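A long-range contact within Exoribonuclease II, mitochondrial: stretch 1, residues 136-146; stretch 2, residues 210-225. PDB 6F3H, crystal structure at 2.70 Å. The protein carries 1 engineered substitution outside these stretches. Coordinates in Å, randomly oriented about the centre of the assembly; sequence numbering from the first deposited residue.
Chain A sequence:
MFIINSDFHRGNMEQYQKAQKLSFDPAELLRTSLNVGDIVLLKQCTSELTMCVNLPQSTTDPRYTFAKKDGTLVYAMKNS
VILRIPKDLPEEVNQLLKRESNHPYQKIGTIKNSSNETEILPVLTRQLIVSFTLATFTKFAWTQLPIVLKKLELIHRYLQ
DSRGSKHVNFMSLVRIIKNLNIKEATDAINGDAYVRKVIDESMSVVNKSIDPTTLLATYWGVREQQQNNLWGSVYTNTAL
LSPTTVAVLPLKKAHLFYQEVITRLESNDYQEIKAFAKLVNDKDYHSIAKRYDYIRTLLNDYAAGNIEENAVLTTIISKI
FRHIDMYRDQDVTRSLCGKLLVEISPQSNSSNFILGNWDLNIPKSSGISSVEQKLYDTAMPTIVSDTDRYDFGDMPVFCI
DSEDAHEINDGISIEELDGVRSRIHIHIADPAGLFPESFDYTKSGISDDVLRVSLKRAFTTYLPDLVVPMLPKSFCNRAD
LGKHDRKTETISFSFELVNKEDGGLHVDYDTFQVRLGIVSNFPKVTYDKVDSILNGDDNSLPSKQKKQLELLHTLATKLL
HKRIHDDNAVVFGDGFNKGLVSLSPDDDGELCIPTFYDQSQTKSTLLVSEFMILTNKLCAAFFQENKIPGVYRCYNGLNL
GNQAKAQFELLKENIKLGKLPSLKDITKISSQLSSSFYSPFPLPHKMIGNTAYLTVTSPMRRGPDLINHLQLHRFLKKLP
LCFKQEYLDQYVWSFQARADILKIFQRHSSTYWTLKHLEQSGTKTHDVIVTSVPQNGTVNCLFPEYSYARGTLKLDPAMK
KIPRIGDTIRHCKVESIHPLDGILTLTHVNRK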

# COMPACT_ATOMS: atom_id res chain seq x y z
N THR A 136 -8.94 -5.05 33.17
CA THR A 136 -7.67 -4.63 33.75
C THR A 136 -6.90 -3.77 32.76
O THR A 136 -6.45 -2.67 33.09
CB THR A 136 -6.86 -5.85 34.17
OG1 THR A 136 -7.73 -6.82 34.76
CG2 THR A 136 -5.79 -5.48 35.16
N PHE A 137 -6.80 -4.25 31.53
CA PHE A 137 -6.09 -3.51 30.50
C PHE A 137 -6.69 -2.15 30.28
O PHE A 137 -5.97 -1.16 30.10
CB PHE A 137 -6.13 -4.31 29.23
CG PHE A 137 -5.05 -5.30 29.14
CD1 PHE A 137 -3.73 -4.90 29.11
CD2 PHE A 137 -5.34 -6.65 29.18
CE1 PHE A 137 -2.71 -5.84 29.03
CE2 PHE A 137 -4.32 -7.59 29.11
CZ PHE A 137 -3.01 -7.18 29.04
N THR A 138 -8.03 -2.06 30.26
CA THR A 138 -8.65 -0.75 30.12
C THR A 138 -8.32 0.16 31.29
O THR A 138 -7.98 1.33 31.09
CB THR A 138 -10.17 -0.89 29.95
OG1 THR A 138 -10.47 -2.04 29.15
CG2 THR A 138 -10.70 0.33 29.24
N LYS A 139 -8.35 -0.37 32.51
CA LYS A 139 -8.14 0.49 33.67
C LYS A 139 -6.76 1.11 33.63
O LYS A 139 -6.62 2.34 33.64
CB LYS A 139 -8.32 -0.30 34.96
N PHE A 140 -5.73 0.28 33.55
CA PHE A 140 -4.38 0.80 33.46
C PHE A 140 -4.20 1.70 32.25
O PHE A 140 -3.34 2.58 32.26
CB PHE A 140 -3.39 -0.34 33.40
CG PHE A 140 -3.26 -1.05 34.67
CD1 PHE A 140 -2.67 -0.42 35.74
CD2 PHE A 140 -3.75 -2.32 34.82
CE1 PHE A 140 -2.54 -1.06 36.94
CE2 PHE A 140 -3.62 -2.98 36.01
CZ PHE A 140 -3.02 -2.35 37.08
N ALA A 141 -4.96 1.44 31.19
CA ALA A 141 -4.88 2.32 30.03
C ALA A 141 -5.46 3.70 30.36
O ALA A 141 -4.79 4.71 30.15
CB ALA A 141 -5.61 1.69 28.86
N TRP A 142 -6.66 3.74 30.95
CA TRP A 142 -7.29 5.02 31.27
C TRP A 142 -6.42 5.86 32.21
O TRP A 142 -6.36 7.09 32.09
CB TRP A 142 -8.68 4.82 31.88
CG TRP A 142 -9.84 4.56 30.91
CD1 TRP A 142 -9.87 4.76 29.55
CD2 TRP A 142 -11.15 4.05 31.25
NE1 TRP A 142 -11.10 4.40 29.03
CE2 TRP A 142 -11.90 3.96 30.06
CE3 TRP A 142 -11.75 3.66 32.46
CZ2 TRP A 142 -13.22 3.50 30.03
CZ3 TRP A 142 -13.05 3.20 32.44
CH2 TRP A 142 -13.78 3.12 31.23
N THR A 143 -5.78 5.22 33.19
CA THR A 143 -5.03 5.98 34.19
C THR A 143 -3.94 6.82 33.54
O THR A 143 -3.68 7.96 33.97
CB THR A 143 -4.40 5.03 35.21
OG1 THR A 143 -5.36 4.03 35.58
CG2 THR A 143 -3.98 5.79 36.44
N GLN A 144 -3.30 6.29 32.50
CA GLN A 144 -2.21 6.96 31.81
C GLN A 144 -2.69 8.08 30.92
O GLN A 144 -1.93 9.02 30.63
CB GLN A 144 -1.45 5.97 30.95
CG GLN A 144 -0.49 5.07 31.70
CD GLN A 144 -0.25 3.78 30.95
OE1 GLN A 144 -1.19 3.10 30.55
NE2 GLN A 144 1.02 3.45 30.73
N LEU A 145 -3.94 7.99 30.48
CA LEU A 145 -4.41 8.82 29.37
C LEU A 145 -4.28 10.31 29.64
O LEU A 145 -3.69 11.01 28.80
CB LEU A 145 -5.85 8.40 29.03
CG LEU A 145 -6.71 9.17 28.04
CD1 LEU A 145 -5.92 9.49 26.81
CD2 LEU A 145 -7.98 8.41 27.68
N PRO A 146 -4.75 10.87 30.77
CA PRO A 146 -4.55 12.32 30.95
C PRO A 146 -3.09 12.70 30.92
O PRO A 146 -2.75 13.81 30.51
CB PRO A 146 -5.19 12.61 32.31
CG PRO A 146 -6.00 11.44 32.63
CD PRO A 146 -5.47 10.27 31.91
N ILE A 210 7.22 -3.37 23.43
CA ILE A 210 6.18 -2.35 23.50
C ILE A 210 5.20 -2.70 24.62
O ILE A 210 4.81 -3.87 24.77
CB ILE A 210 5.44 -2.24 22.15
CG1 ILE A 210 6.30 -1.50 21.13
CG2 ILE A 210 4.14 -1.54 22.30
CD1 ILE A 210 6.62 -0.08 21.53
N ASP A 211 4.78 -1.68 25.40
CA ASP A 211 3.81 -1.85 26.49
C ASP A 211 2.38 -1.68 25.98
O ASP A 211 2.02 -0.58 25.54
CB ASP A 211 4.07 -0.85 27.62
CG ASP A 211 2.92 -0.76 28.65
OD1 ASP A 211 2.11 -1.71 28.78
OD2 ASP A 211 2.85 0.27 29.36
N PRO A 212 1.54 -2.70 26.08
CA PRO A 212 0.21 -2.60 25.48
C PRO A 212 -0.64 -1.47 26.02
O PRO A 212 -1.31 -0.80 25.23
CB PRO A 212 -0.40 -3.97 25.77
CG PRO A 212 0.45 -4.56 26.83
CD PRO A 212 1.80 -4.02 26.66
N THR A 213 -0.62 -1.20 27.34
CA THR A 213 -1.51 -0.17 27.86
C THR A 213 -1.10 1.20 27.33
O THR A 213 -1.95 1.96 26.86
CB THR A 213 -1.56 -0.18 29.39
OG1 THR A 213 -0.26 0.03 29.94
CG2 THR A 213 -2.16 -1.49 29.91
N THR A 214 0.19 1.54 27.40
CA THR A 214 0.67 2.76 26.76
C THR A 214 0.28 2.79 25.28
O THR A 214 -0.11 3.83 24.76
CB THR A 214 2.17 2.90 26.93
OG1 THR A 214 2.49 2.79 28.32
CG2 THR A 214 2.65 4.24 26.44
N LEU A 215 0.36 1.65 24.60
CA LEU A 215 -0.04 1.61 23.21
C LEU A 215 -1.47 2.07 23.07
O LEU A 215 -1.78 3.00 22.31
CB LEU A 215 0.11 0.20 22.66
CG LEU A 215 -0.72 -0.03 21.42
CD1 LEU A 215 -0.10 0.68 20.24
CD2 LEU A 215 -0.85 -1.49 21.15
N LEU A 216 -2.36 1.43 23.81
CA LEU A 216 -3.77 1.74 23.73
C LEU A 216 -4.02 3.20 24.06
O LEU A 216 -4.68 3.92 23.30
CB LEU A 216 -4.52 0.82 24.67
CG LEU A 216 -6.00 0.77 24.49
CD1 LEU A 216 -6.32 0.89 23.03
CD2 LEU A 216 -6.42 -0.57 25.00
N ALA A 217 -3.47 3.67 25.17
CA ALA A 217 -3.66 5.07 25.57
C ALA A 217 -3.15 6.03 24.50
O ALA A 217 -3.78 7.06 24.25
CB ALA A 217 -2.97 5.34 26.90
N THR A 218 -2.02 5.72 23.87
CA THR A 218 -1.50 6.63 22.86
C THR A 218 -2.44 6.72 21.68
O THR A 218 -2.70 7.81 21.17
CB THR A 218 -0.12 6.16 22.39
OG1 THR A 218 0.67 5.76 23.49
CG2 THR A 218 0.58 7.25 21.68
N TYR A 219 -2.97 5.58 21.26
CA TYR A 219 -3.95 5.56 20.19
C TYR A 219 -5.11 6.48 20.53
O TYR A 219 -5.45 7.41 19.79
CB TYR A 219 -4.47 4.14 20.01
CG TYR A 219 -5.58 4.12 19.02
CD1 TYR A 219 -5.31 4.42 17.70
CD2 TYR A 219 -6.89 3.84 19.38
CE1 TYR A 219 -6.30 4.42 16.76
CE2 TYR A 219 -7.92 3.84 18.42
CZ TYR A 219 -7.60 4.14 17.10
OH TYR A 219 -8.55 4.15 16.10
N TRP A 220 -5.71 6.24 21.68
CA TRP A 220 -6.78 7.08 22.18
C TRP A 220 -6.37 8.54 22.25
O TRP A 220 -7.16 9.43 21.90
CB TRP A 220 -7.19 6.57 23.55
CG TRP A 220 -8.02 5.35 23.49
CD1 TRP A 220 -8.73 4.91 22.42
CD2 TRP A 220 -8.30 4.44 24.57
NE1 TRP A 220 -9.41 3.76 22.75
CE2 TRP A 220 -9.16 3.45 24.06
CE3 TRP A 220 -7.89 4.37 25.91
CZ2 TRP A 220 -9.63 2.39 24.85
CZ3 TRP A 220 -8.36 3.32 26.69
CH2 TRP A 220 -9.22 2.34 26.16
N GLY A 221 -5.18 8.82 22.75
CA GLY A 221 -4.74 10.20 22.81
C GLY A 221 -4.69 10.83 21.44
O GLY A 221 -5.08 11.98 21.25
N VAL A 222 -4.22 10.07 20.45
CA VAL A 222 -4.12 10.59 19.10
C VAL A 222 -5.50 10.80 18.51
O VAL A 222 -5.77 11.84 17.90
CB VAL A 222 -3.27 9.65 18.25
CG1 VAL A 222 -3.30 10.05 16.81
CG2 VAL A 222 -1.87 9.72 18.72
N ARG A 223 -6.42 9.86 18.71
CA ARG A 223 -7.75 10.10 18.16
C ARG A 223 -8.34 11.36 18.75
O ARG A 223 -9.01 12.11 18.04
CB ARG A 223 -8.67 8.92 18.41
CG ARG A 223 -8.07 7.69 17.90
CD ARG A 223 -8.26 7.66 16.39
NE ARG A 223 -9.52 7.05 16.01
CZ ARG A 223 -10.52 7.71 15.44
NH1 ARG A 223 -10.40 9.00 15.20
NH2 ARG A 223 -11.62 7.05 15.12
N GLU A 224 -8.04 11.63 20.02
CA GLU A 224 -8.52 12.85 20.65
C GLU A 224 -7.82 14.07 20.05
O GLU A 224 -8.48 14.95 19.50
CB GLU A 224 -8.33 12.77 22.17
CG GLU A 224 -9.61 12.28 22.88
CD GLU A 224 -9.51 12.16 24.40
OE1 GLU A 224 -10.10 11.21 24.97
OE2 GLU A 224 -8.87 13.03 25.03
N GLN A 225 -6.50 14.09 20.06
CA GLN A 225 -5.88 15.28 19.48
C GLN A 225 -6.03 15.35 17.96
O GLN A 225 -5.73 16.39 17.38
CB GLN A 225 -4.42 15.34 19.91
CG GLN A 225 -4.26 15.18 21.39
CD GLN A 225 -2.97 15.76 21.87
OE1 GLN A 225 -2.00 15.86 21.11
NE2 GLN A 225 -2.94 16.19 23.12

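Two helices, 136-146 and 212-225, cross at 56° with their axes 8.3 Å apart at closest approach, and the contact buries 591 Å² summed over both sides. Such spacing calls for small residues where the backbones come nearest. A141 and T213 meet that demand: A141 CA lies 4.7 Å from T213 CA, and A141 CB lies 4.5 Å from T213 CB. A217, one turn after T213, keeps the approach tight, its CB 3.8 Å from A141 O. An alanine here lets a neighbouring backbone pack directly on a methyl group.

The packing around this crossing is mostly apolar. T213 is the knob: its side chain sits among F137, F140, A141 and Q144, and its CG2 lies 3.8 Å from F137 CD1, at the edge of that ring, and 3.9 Å from F140 CB. F137 leaves its helix sideways, yet its ring reaches on to P212, with CE1 4.1 Å from P212 CG; a proline in the first turn of a helix costs no backbone hydrogen bond and offers a compact apolar surface.

Further along, W220 fills the space that opens as the helices diverge. It points toward the first helix and is buried, a broad surface serving several neighbours at once: its CZ3 lies 3.9 Å from A141 CB, its CH2 4.0 Å from T138 CG2, and its CE3 4.4 Å from L145 CD2. W142 starts out away from the contact, but its ring returns, bringing CD1 to 3.5 Å from W220 CZ3. The two indoles meet obliquely, their planes at 36°. L145 extends the apolar surface, with CD1 4.2 Å from G221 N; the glycine presents bare backbone to this leucine.

Polar groups gather at the start of the second helix. D211 is the N-cap: its OD1 accepts from T213 N at 3.1 Å, while its OD2 accepts from T214 OG1 at 2.7 Å. The short aspartate thus serves both the exposed backbone amide and a threonine hydroxyl. Q144 points toward this group and is long enough to reach it, but its amide is probably turned over in the model, so its individual polar contacts cannot be assigned with confidence.

Read as a design, the contact puts alanine and threonine where the helices are closest and large side chains where they separate. No clear hydrogen bond crosses between the stretches; shape carries most of the contact, while the capping bond organises the end of the helix that supplies T213.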